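Local coordinates for D-glyceraldehyde dehydrogenase (NADP(+)) (Thermoplasma acidophilum, PDB 5IZD), which oxidises D-glyceraldehyde to glycerate with NADP(+) as electron acceptor in the non-phosphorylated Entner-Doudoroff pathway, working as a homotetramer, at residues A[68-72]-A[108-113]; A[75-81]-A[183-187]; A[95-99]-A[273-277]. All blocks are in the same frame, centred on the assembly; numbering follows the deposited sequence.

Interaction 1 of 3, residues A[68-72]-A[108-113]; sequences IYRAK and IQYYAE
Ile68, Tyr69 and Lys72 face Ile108, Gln109 and Ala112 across two antiparallel helical segments, 68-72 and 108-112, whose axes run at 167° and approach to 9.4 Å. On the inner side the branch methyls do the touching: Ile68 CG2 presses on Ile108 CG2 at 3.5 Å, closer than carbons usually pack, and also rests on Ala112 CB. Lys72 CB adds its methylene to the same Ile108 CG2, its chain running counter to that of Ile108. Tyr69 leans across the groove, its CG anti to the carbonyl carbon (chi1 -73°), which lays one ring face over Ala112. The methyl makes a CH-pi contact, with Ala112 CB 3.8 Å from the Tyr69 ring centroid. At the ring edge, near its plane, sits Gln109 OE1, 3.5 Å from Tyr69 CE1. The Gln109 amide joins both helices. Its OE1 accepts a hydrogen bond from Lys72 NZ at 2.8 Å, the ammonium coming from above the carbonyl plane, while NE2 donates to Glu113 OE2 at 3.0 Å in a nearly straight bond (173°); the acceptor lies in the amide plane, but the N-H comes from above the carboxylate plane. With an alanine here both amide bonds go, and Lys72 would probably be left without this acceptor and Glu113 OE2 without this donor. The outer end of the contact belongs to the dimer: Tyr69 OH hydrogen-bonds Glu113 of a second subunit, the reciprocal bond also forms, and Glu113 OE1 makes a salt bridge to Lys117 of that subunit. The chemistry is thus divided, with methyl groups closing the helix pair inside and an amide, an ammonium and a carboxylate forming a polar chain outside, where Tyr69, Gln109 and Glu113 also meet the second subunit.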
loop_
_atom_site.group_PDB
_atom_site.type_symbol
_atom_site.label_atom_id
_atom_site.label_comp_id
_atom_site.label_asym_id
_atom_site.label_seq_id
_atom_site.Cartn_x
_atom_site.Cartn_y
_atom_site.Cartn_z
ATOM N N ILE A 68 -16.200 -19.595 -4.733
ATOM C CA ILE A 68 -16.834 -18.379 -5.241
ATOM C C ILE A 68 -16.790 -18.297 -6.777
ATOM O O ILE A 68 -17.812 -17.846 -7.409
ATOM C CB ILE A 68 -16.226 -17.105 -4.604
ATOM C CG1 ILE A 68 -16.504 -17.064 -3.091
ATOM C CG2 ILE A 68 -16.706 -15.818 -5.285
ATOM C CD1 ILE A 68 -15.530 -16.220 -2.307
ATOM N N TYR A 69 -15.667 -18.726 -7.379
ATOM C CA TYR A 69 -15.560 -18.763 -8.855
ATOM C C TYR A 69 -16.572 -19.755 -9.519
ATOM O O TYR A 69 -17.157 -19.475 -10.561
ATOM C CB TYR A 69 -14.134 -19.115 -9.327
ATOM C CG TYR A 69 -13.053 -18.021 -9.181
ATOM C CD1 TYR A 69 -13.229 -16.743 -9.705
ATOM C CD2 TYR A 69 -11.832 -18.305 -8.544
ATOM C CE1 TYR A 69 -12.213 -15.787 -9.637
ATOM C CE2 TYR A 69 -10.821 -17.344 -8.418
ATOM C CZ TYR A 69 -11.018 -16.085 -8.950
ATOM O OH TYR A 69 -10.016 -15.153 -8.864
ATOM N N ARG A 70 -16.787 -20.874 -8.856
ATOM C CA ARG A 70 -17.722 -21.908 -9.253
ATOM C C ARG A 70 -19.107 -21.263 -9.296
ATOM O O ARG A 70 -19.757 -21.345 -10.287
ATOM C CB ARG A 70 -17.669 -23.051 -8.266
ATOM C CG ARG A 70 -17.953 -24.419 -8.861
ATOM C CD ARG A 70 -16.891 -25.430 -8.432
ATOM N NE ARG A 70 -17.036 -25.722 -7.033
ATOM C CZ ARG A 70 -16.046 -26.020 -6.225
ATOM N NH1 ARG A 70 -16.303 -26.263 -4.961
ATOM N NH2 ARG A 70 -14.814 -26.094 -6.690
ATOM N N ALA A 71 -19.509 -20.598 -8.220
ATOM C CA ALA A 71 -20.776 -19.821 -8.161
ATOM C C ALA A 71 -20.907 -18.846 -9.312
ATOM O O ALA A 71 -21.904 -18.825 -10.003
ATOM C CB ALA A 71 -20.953 -19.089 -6.858
ATOM N N LYS A 72 -19.864 -18.066 -9.536
ATOM C CA LYS A 72 -19.836 -17.227 -10.714
ATOM C C LYS A 72 -20.144 -18.004 -12.024
ATOM O O LYS A 72 -21.017 -17.573 -12.760
ATOM C CB LYS A 72 -18.528 -16.511 -10.888
ATOM C CG LYS A 72 -18.683 -15.361 -11.870
ATOM C CD LYS A 72 -17.414 -15.033 -12.585
ATOM C CE LYS A 72 -16.951 -16.119 -13.514
ATOM N NZ LYS A 72 -15.821 -15.535 -14.275
ATOM N N ILE A 108 -18.539 -10.599 -8.685
ATOM C CA ILE A 108 -18.115 -11.828 -8.063
ATOM C C ILE A 108 -16.684 -12.208 -8.547
ATOM O O ILE A 108 -15.842 -12.609 -7.736
ATOM C CB ILE A 108 -19.099 -12.958 -8.316
ATOM C CG1 ILE A 108 -20.392 -12.720 -7.520
ATOM C CG2 ILE A 108 -18.475 -14.267 -7.869
ATOM C CD1 ILE A 108 -21.539 -13.628 -7.960
ATOM N N GLN A 109 -16.406 -12.078 -9.848
ATOM C CA GLN A 109 -15.050 -12.287 -10.362
ATOM C C GLN A 109 -14.021 -11.380 -9.662
ATOM O O GLN A 109 -13.061 -11.861 -9.100
ATOM C CB GLN A 109 -14.991 -12.038 -11.848
ATOM C CG GLN A 109 -13.611 -12.222 -12.446
ATOM C CD GLN A 109 -13.121 -13.655 -12.440
ATOM O OE1 GLN A 109 -13.895 -14.580 -12.404
ATOM N NE2 GLN A 109 -11.810 -13.829 -12.483
ATOM N N TYR A 110 -14.315 -10.097 -9.656
ATOM C CA TYR A 110 -13.414 -9.084 -9.138
ATOM C C TYR A 110 -13.082 -9.342 -7.665
ATOM O O TYR A 110 -11.902 -9.325 -7.304
ATOM C CB TYR A 110 -14.000 -7.705 -9.295
ATOM C CG TYR A 110 -13.185 -6.638 -8.578
ATOM C CD1 TYR A 110 -12.071 -6.014 -9.200
ATOM C CD2 TYR A 110 -13.529 -6.232 -7.272
ATOM C CE1 TYR A 110 -11.343 -5.027 -8.532
ATOM C CE2 TYR A 110 -12.765 -5.294 -6.592
ATOM C CZ TYR A 110 -11.681 -4.694 -7.235
ATOM O OH TYR A 110 -10.973 -3.770 -6.525
ATOM N N TYR A 111 -14.095 -9.614 -6.827
ATOM C CA TYR A 111 -13.837 -9.828 -5.415
ATOM C C TYR A 111 -13.068 -11.116 -5.147
ATOM O O TYR A 111 -12.146 -11.136 -4.286
ATOM C CB TYR A 111 -15.096 -9.752 -4.560
ATOM C CG TYR A 111 -15.636 -8.351 -4.427
ATOM C CD1 TYR A 111 -14.914 -7.370 -3.795
ATOM C CD2 TYR A 111 -16.874 -8.007 -4.940
ATOM C CE1 TYR A 111 -15.370 -6.090 -3.693
ATOM C CE2 TYR A 111 -17.374 -6.733 -4.817
ATOM C CZ TYR A 111 -16.618 -5.767 -4.177
ATOM O OH TYR A 111 -17.060 -4.452 -4.050
ATOM N N ALA A 112 -13.420 -12.181 -5.866
ATOM C CA ALA A 112 -12.690 -13.427 -5.760
ATOM C C ALA A 112 -11.228 -13.291 -6.173
ATOM O O ALA A 112 -10.371 -13.942 -5.572
ATOM C CB ALA A 112 -13.379 -14.546 -6.518
ATOM N N GLU A 113 -10.919 -12.409 -7.125
ATOM C CA GLU A 113 -9.489 -12.161 -7.518
ATOM C C GLU A 113 -8.573 -11.572 -6.443
ATOM O O GLU A 113 -7.339 -11.571 -6.600
ATOM C CB GLU A 113 -9.396 -11.302 -8.784
ATOM C CG GLU A 113 -9.955 -11.969 -10.080
ATOM C CD GLU A 113 -10.136 -10.988 -11.231
ATOM O OE1 GLU A 113 -10.259 -9.788 -10.926
ATOM O OE2 GLU A 113 -10.136 -11.355 -12.436
#

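Interaction 2 of 3, residues A[75-81]-A[183-187]; sequences IEKNRAE and WIVRK
Ile75 meets both ends of segment 183-187, packing CG1 and CG2 against Trp183 CZ3, each at 3.9 Å, and setting CG1 on Lys187 CB at 3.6 Å. Its CD1 reaches on toward Ile184 CG2, a looser contact. Three residues later the helix breaks: Asn78 leaves helical angles, and its carbonyl oxygen comes 3.4 Å from Trp183 CZ2, approaching the indole obliquely. The Asn78 side chain lies across the far end of Lys187, its ND2 4.0 Å from Lys187 CE; the amide itself is tied back to the carbonyl of Leu74. Where the next helix takes over, Glu81 comes to the indole edge. Its OE1 accepts a hydrogen bond from Trp183 NE1 (3.0 Å, N-H...O 166°), using the anti lone pair and lying in the ring plane, with carboxylate and indole planes 79° apart. Glu81 CB supports the same edge, 3.6 Å from Trp183 NE1. Trp183 has its CG anti to the backbone N (chi1 -176°), which swings the indole out toward helices 39-77 and 79-90, the benzo ring against Ile75 and Asn78 and the pyrrole N-H at Glu81. Lys187, bent at its second and fourth torsions, curls back to put CE over one face of the indole. Its ammonium pairs with Glu190 and lies near Glu81 without touching it, an arrangement likely to add a mild electrostatic attraction. The indole therefore bridges the break between helices 39-77 and 79-90, its rotation fixed by the N-H bond and carbon contacts. Leu82 and Ile85 of helix 79-90 also pack on it, and Ile75 touches Ile108 of helix 94-112. Helix 178-190 carries the contact on one side and packs elsewhere by Val185 on Leu198 and Phe200 of strand 198-200.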
loop_
_atom_site.group_PDB
_atom_site.type_symbol
_atom_site.label_atom_id
_atom_site.label_comp_id
_atom_site.label_asym_id
_atom_site.label_seq_id
_atom_site.Cartn_x
_atom_site.Cartn_y
_atom_site.Cartn_z
ATOM N N ILE A 75 -23.847 -19.151 -12.182
ATOM C CA ILE A 75 -24.685 -17.983 -12.419
ATOM C C ILE A 75 -24.637 -17.665 -13.900
ATOM O O ILE A 75 -25.673 -17.534 -14.545
ATOM C CB ILE A 75 -24.276 -16.794 -11.507
ATOM C CG1 ILE A 75 -24.659 -17.113 -10.062
ATOM C CG2 ILE A 75 -24.940 -15.503 -11.944
ATOM C CD1 ILE A 75 -24.253 -16.072 -9.021
ATOM N N GLU A 76 -23.442 -17.631 -14.457
ATOM C CA GLU A 76 -23.234 -17.324 -15.887
ATOM C C GLU A 76 -23.958 -18.297 -16.835
ATOM O O GLU A 76 -24.617 -17.885 -17.779
ATOM C CB GLU A 76 -21.751 -17.428 -16.161
ATOM C CG GLU A 76 -21.176 -16.621 -17.300
ATOM C CD GLU A 76 -19.686 -16.374 -17.056
ATOM O OE1 GLU A 76 -18.944 -17.240 -16.446
ATOM O OE2 GLU A 76 -19.271 -15.292 -17.491
ATOM N N LYS A 77 -23.808 -19.590 -16.556
ATOM C CA LYS A 77 -24.422 -20.649 -17.344
ATOM C C LYS A 77 -25.960 -20.522 -17.380
ATOM O O LYS A 77 -26.579 -20.785 -18.391
ATOM C CB LYS A 77 -24.027 -22.030 -16.767
ATOM N N ASN A 78 -26.544 -20.076 -16.274
ATOM C CA ASN A 78 -27.994 -20.028 -16.082
ATOM C C ASN A 78 -28.538 -18.621 -15.955
ATOM O O ASN A 78 -29.623 -18.437 -15.398
ATOM C CB ASN A 78 -28.277 -20.769 -14.798
ATOM C CG ASN A 78 -27.921 -22.223 -14.888
ATOM O OD1 ASN A 78 -28.687 -22.979 -15.433
ATOM N ND2 ASN A 78 -26.758 -22.619 -14.352
ATOM N N ARG A 79 -27.759 -17.645 -16.425
ATOM C CA ARG A 79 -28.043 -16.210 -16.306
ATOM C C ARG A 79 -29.431 -15.772 -16.674
ATOM O O ARG A 79 -30.019 -14.986 -16.002
ATOM C CB ARG A 79 -26.990 -15.326 -16.962
ATOM C CG ARG A 79 -26.777 -15.488 -18.438
ATOM C CD ARG A 79 -25.803 -14.455 -18.957
ATOM N NE ARG A 79 -26.332 -13.137 -18.786
ATOM C CZ ARG A 79 -25.633 -12.028 -18.697
ATOM N NH1 ARG A 79 -26.263 -10.894 -18.564
ATOM N NH2 ARG A 79 -24.316 -12.044 -18.747
ATOM N N ALA A 80 -29.931 -16.316 -17.756
ATOM C CA ALA A 80 -31.294 -16.067 -18.197
ATOM C C ALA A 80 -32.350 -16.181 -17.084
ATOM O O ALA A 80 -33.249 -15.351 -17.017
ATOM C CB ALA A 80 -31.671 -17.022 -19.346
ATOM N N GLU A 81 -32.243 -17.185 -16.224
ATOM C CA GLU A 81 -33.205 -17.354 -15.134
ATOM C C GLU A 81 -33.181 -16.132 -14.178
ATOM O O GLU A 81 -34.215 -15.617 -13.727
ATOM C CB GLU A 81 -32.915 -18.641 -14.362
ATOM C CG GLU A 81 -33.138 -19.937 -15.154
ATOM C CD GLU A 81 -32.711 -21.160 -14.318
ATOM O OE1 GLU A 81 -32.292 -20.974 -13.137
ATOM O OE2 GLU A 81 -32.721 -22.290 -14.821
ATOM N N TRP A 183 -32.238 -16.894 -5.435
ATOM C CA TRP A 183 -31.652 -17.577 -6.588
ATOM C C TRP A 183 -30.078 -17.538 -6.558
ATOM O O TRP A 183 -29.398 -18.567 -6.788
ATOM C CB TRP A 183 -32.234 -17.007 -7.866
ATOM C CG TRP A 183 -31.808 -17.668 -9.124
ATOM C CD1 TRP A 183 -32.492 -18.616 -9.798
ATOM C CD2 TRP A 183 -30.576 -17.429 -9.886
ATOM N NE1 TRP A 183 -31.800 -18.983 -10.932
ATOM C CE2 TRP A 183 -30.644 -18.248 -11.032
ATOM C CE3 TRP A 183 -29.483 -16.592 -9.725
ATOM C CZ2 TRP A 183 -29.620 -18.292 -11.989
ATOM C CZ3 TRP A 183 -28.440 -16.601 -10.700
ATOM C CH2 TRP A 183 -28.525 -17.459 -11.808
ATOM N N ILE A 184 -29.534 -16.393 -6.192
ATOM C CA ILE A 184 -28.087 -16.234 -6.055
ATOM C C ILE A 184 -27.544 -17.116 -4.961
ATOM O O ILE A 184 -26.581 -17.833 -5.192
ATOM C CB ILE A 184 -27.708 -14.752 -5.814
ATOM C CG1 ILE A 184 -27.959 -13.982 -7.104
ATOM C CG2 ILE A 184 -26.243 -14.612 -5.420
ATOM C CD1 ILE A 184 -28.065 -12.502 -6.925
ATOM N N VAL A 185 -28.209 -17.102 -3.809
ATOM C CA VAL A 185 -27.866 -17.937 -2.672
ATOM C C VAL A 185 -27.802 -19.414 -3.059
ATOM O O VAL A 185 -26.867 -20.120 -2.663
ATOM C CB VAL A 185 -28.853 -17.725 -1.487
ATOM C CG1 VAL A 185 -28.686 -18.794 -0.410
ATOM C CG2 VAL A 185 -28.634 -16.329 -0.866
ATOM N N ARG A 186 -28.802 -19.861 -3.811
ATOM C CA ARG A 186 -28.881 -21.257 -4.264
ATOM C C ARG A 186 -27.664 -21.550 -5.157
ATOM O O ARG A 186 -27.048 -22.592 -4.989
ATOM C CB ARG A 186 -30.218 -21.547 -4.959
ATOM C CG ARG A 186 -30.466 -23.013 -5.398
ATOM C CD ARG A 186 -31.903 -23.235 -5.880
ATOM N NE ARG A 186 -32.898 -23.125 -4.792
ATOM C CZ ARG A 186 -33.264 -24.108 -3.940
ATOM N NH1 ARG A 186 -32.749 -25.343 -3.999
ATOM N NH2 ARG A 186 -34.188 -23.853 -2.993
ATOM N N LYS A 187 -27.245 -20.606 -6.015
ATOM C CA LYS A 187 -26.039 -20.822 -6.823
ATOM C C LYS A 187 -24.775 -20.987 -5.966
ATOM O O LYS A 187 -23.954 -21.842 -6.248
ATOM C CB LYS A 187 -25.885 -19.755 -7.920
ATOM C CG LYS A 187 -26.972 -19.848 -8.990
ATOM C CD LYS A 187 -26.714 -20.990 -9.966
ATOM C CE LYS A 187 -27.938 -21.255 -10.831
ATOM N NZ LYS A 187 -28.974 -21.987 -10.043
#

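Interaction 3 of 3, residues A[95-99]-A[273-277]; sequences KEAKE and KYWNA
The Trp275 indole meets two glutamates: Glu96 OE1 lies over one ring face, and Glu99 OE2 stands near the plane at the edge. Beyond segments 95-99 and 273-277, the rings of Trp271 and Phe150 also meet the indole. The Glu99 carboxylate, turned 57° from the ring, accepts the indole N-H at OE2 from Trp275 NE1 (3.2 Å, N-H...O 150°). This bond is somewhat bent, the oxygen being tilted off the ring plane and the donor standing above the carboxylate plane. Glu96 runs extended past the five-membered ring, its CG 3.6 Å from Trp275 CD1, and ends at the backbone of the next residue. There Asn276 N donates to Glu96 OE2 at 3.1 Å in a nearly straight bond (173°), from above the carboxylate plane. A buried carboxylate thus anchors the turn just after helix 262-274. Asn276 donates from its ND2 to Gln279 O and, weakly, to Asn149 O; Asn149 is, by similarity, the transition-state stabilizer. The contact fastens the start of helix 94-112 to the end of helix 262-274, with helix 79-90 packing nearby through Met87 on Ala97 and Thr486 of a third subunit lying against Glu96, Glu99 and Trp275.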
loop_
_atom_site.group_PDB
_atom_site.type_symbol
_atom_site.label_atom_id
_atom_site.label_comp_id
_atom_site.label_asym_id
_atom_site.label_seq_id
_atom_site.Cartn_x
_atom_site.Cartn_y
_atom_site.Cartn_z
ATOM N N LYS A 95 -32.783 -4.704 -21.062
ATOM C CA LYS A 95 -31.370 -4.314 -21.082
ATOM C C LYS A 95 -30.842 -3.983 -19.676
ATOM O O LYS A 95 -29.665 -4.228 -19.379
ATOM C CB LYS A 95 -31.153 -3.141 -22.066
ATOM C CG LYS A 95 -31.303 -3.492 -23.553
ATOM C CD LYS A 95 -30.893 -2.351 -24.491
ATOM N N GLU A 96 -31.690 -3.394 -18.822
ATOM C CA GLU A 96 -31.340 -3.172 -17.414
ATOM C C GLU A 96 -31.198 -4.463 -16.630
ATOM O O GLU A 96 -30.300 -4.608 -15.784
ATOM C CB GLU A 96 -32.324 -2.247 -16.715
ATOM C CG GLU A 96 -32.092 -0.761 -17.011
ATOM C CD GLU A 96 -33.074 0.166 -16.268
ATOM O OE1 GLU A 96 -33.330 -0.075 -15.065
ATOM O OE2 GLU A 96 -33.609 1.138 -16.878
ATOM N N ALA A 97 -32.069 -5.412 -16.911
ATOM C CA ALA A 97 -31.995 -6.725 -16.262
ATOM C C ALA A 97 -30.709 -7.434 -16.707
ATOM O O ALA A 97 -29.990 -7.961 -15.869
ATOM C CB ALA A 97 -33.237 -7.596 -16.577
ATOM N N LYS A 98 -30.399 -7.426 -17.992
ATOM C CA LYS A 98 -29.163 -8.077 -18.478
ATOM C C LYS A 98 -27.878 -7.383 -17.940
ATOM O O LYS A 98 -26.953 -8.045 -17.535
ATOM C CB LYS A 98 -29.152 -8.159 -20.008
ATOM C CG LYS A 98 -30.210 -9.098 -20.528
ATOM C CD LYS A 98 -30.235 -9.208 -22.038
ATOM C CE LYS A 98 -31.201 -10.316 -22.412
ATOM N NZ LYS A 98 -31.215 -10.488 -23.874
ATOM N N GLU A 99 -27.895 -6.052 -17.899
ATOM C CA GLU A 99 -26.793 -5.279 -17.358
ATOM C C GLU A 99 -26.563 -5.592 -15.865
ATOM O O GLU A 99 -25.433 -5.797 -15.450
ATOM C CB GLU A 99 -27.008 -3.777 -17.647
ATOM C CG GLU A 99 -26.350 -2.826 -16.713
ATOM C CD GLU A 99 -26.480 -1.384 -17.176
ATOM O OE1 GLU A 99 -25.474 -0.655 -16.988
ATOM O OE2 GLU A 99 -27.560 -0.985 -17.665
ATOM N N LYS A 273 -31.156 10.187 -14.851
ATOM C CA LYS A 273 -32.479 10.352 -14.321
ATOM C C LYS A 273 -33.354 9.102 -14.460
ATOM O O LYS A 273 -34.109 8.772 -13.559
ATOM C CB LYS A 273 -33.217 11.475 -15.019
ATOM C CG LYS A 273 -34.545 11.851 -14.367
ATOM C CD LYS A 273 -34.402 12.383 -12.953
ATOM C CE LYS A 273 -34.649 11.352 -11.888
ATOM N NZ LYS A 273 -34.430 11.895 -10.534
ATOM N N TYR A 274 -33.324 8.462 -15.618
ATOM C CA TYR A 274 -34.356 7.476 -15.941
ATOM C C TYR A 274 -33.945 6.059 -15.812
ATOM O O TYR A 274 -34.816 5.197 -15.805
ATOM C CB TYR A 274 -34.998 7.735 -17.331
ATOM C CG TYR A 274 -35.514 9.115 -17.440
ATOM C CD1 TYR A 274 -36.422 9.605 -16.494
ATOM C CD2 TYR A 274 -35.093 9.967 -18.456
ATOM C CE1 TYR A 274 -36.915 10.899 -16.578
ATOM C CE2 TYR A 274 -35.583 11.241 -18.558
ATOM C CZ TYR A 274 -36.472 11.732 -17.623
ATOM O OH TYR A 274 -36.959 13.049 -17.703
ATOM N N TRP A 275 -32.664 5.782 -15.682
ATOM C CA TRP A 275 -32.211 4.420 -15.440
ATOM C C TRP A 275 -32.843 3.953 -14.160
ATOM O O TRP A 275 -32.890 4.699 -13.190
ATOM C CB TRP A 275 -30.726 4.385 -15.347
ATOM C CG TRP A 275 -30.008 3.066 -15.271
ATOM C CD1 TRP A 275 -29.976 2.058 -16.225
ATOM C CD2 TRP A 275 -29.139 2.639 -14.222
ATOM N NE1 TRP A 275 -29.116 1.056 -15.825
ATOM C CE2 TRP A 275 -28.573 1.398 -14.614
ATOM C CE3 TRP A 275 -28.745 3.199 -13.003
ATOM C CZ2 TRP A 275 -27.649 0.718 -13.826
ATOM C CZ3 TRP A 275 -27.792 2.505 -12.202
ATOM C CH2 TRP A 275 -27.275 1.286 -12.623
ATOM N N ASN A 276 -33.486 2.785 -14.250
ATOM C CA ASN A 276 -34.230 2.200 -13.133
ATOM C C ASN A 276 -35.303 3.148 -12.607
ATOM O O ASN A 276 -35.602 3.170 -11.415
ATOM C CB ASN A 276 -33.272 1.791 -11.990
ATOM C CG ASN A 276 -33.841 0.648 -11.151
ATOM O OD1 ASN A 276 -34.683 -0.112 -11.625
ATOM N ND2 ASN A 276 -33.428 0.559 -9.888
ATOM N N ALA A 277 -35.904 3.924 -13.518
ATOM C CA ALA A 277 -36.918 4.911 -13.156
ATOM C C ALA A 277 -36.481 5.928 -12.038
ATOM O O ALA A 277 -37.332 6.400 -11.266
ATOM C CB ALA A 277 -38.203 4.212 -12.754
#

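Helix 94-112 runs through the set: its beginning serves interaction 3 and its end interaction 1, whose centres lie 24 Å apart without touching. Interactions 1 and 2 share helix 39-77 and are in direct contact, Ile108 CD1 packing on Ile75 CD1 at 3.8 Å. Interaction 2 reaches interaction 3 through Arg79 NH1, 3.1 Å from Lys98 O. In interaction 3 the Asn276 side chain is about 4 Å from that of Asn149, by similarity the transition-state stabilizer; in interaction 1 that of Ile108 is about 8 Å from Arg157's, substrate-binding by similarity. The Ile184 side chain of interaction 2 is about 14 Å from bound NADP. Interactions 1 and 3 meet other subunits; interaction 2 meets none.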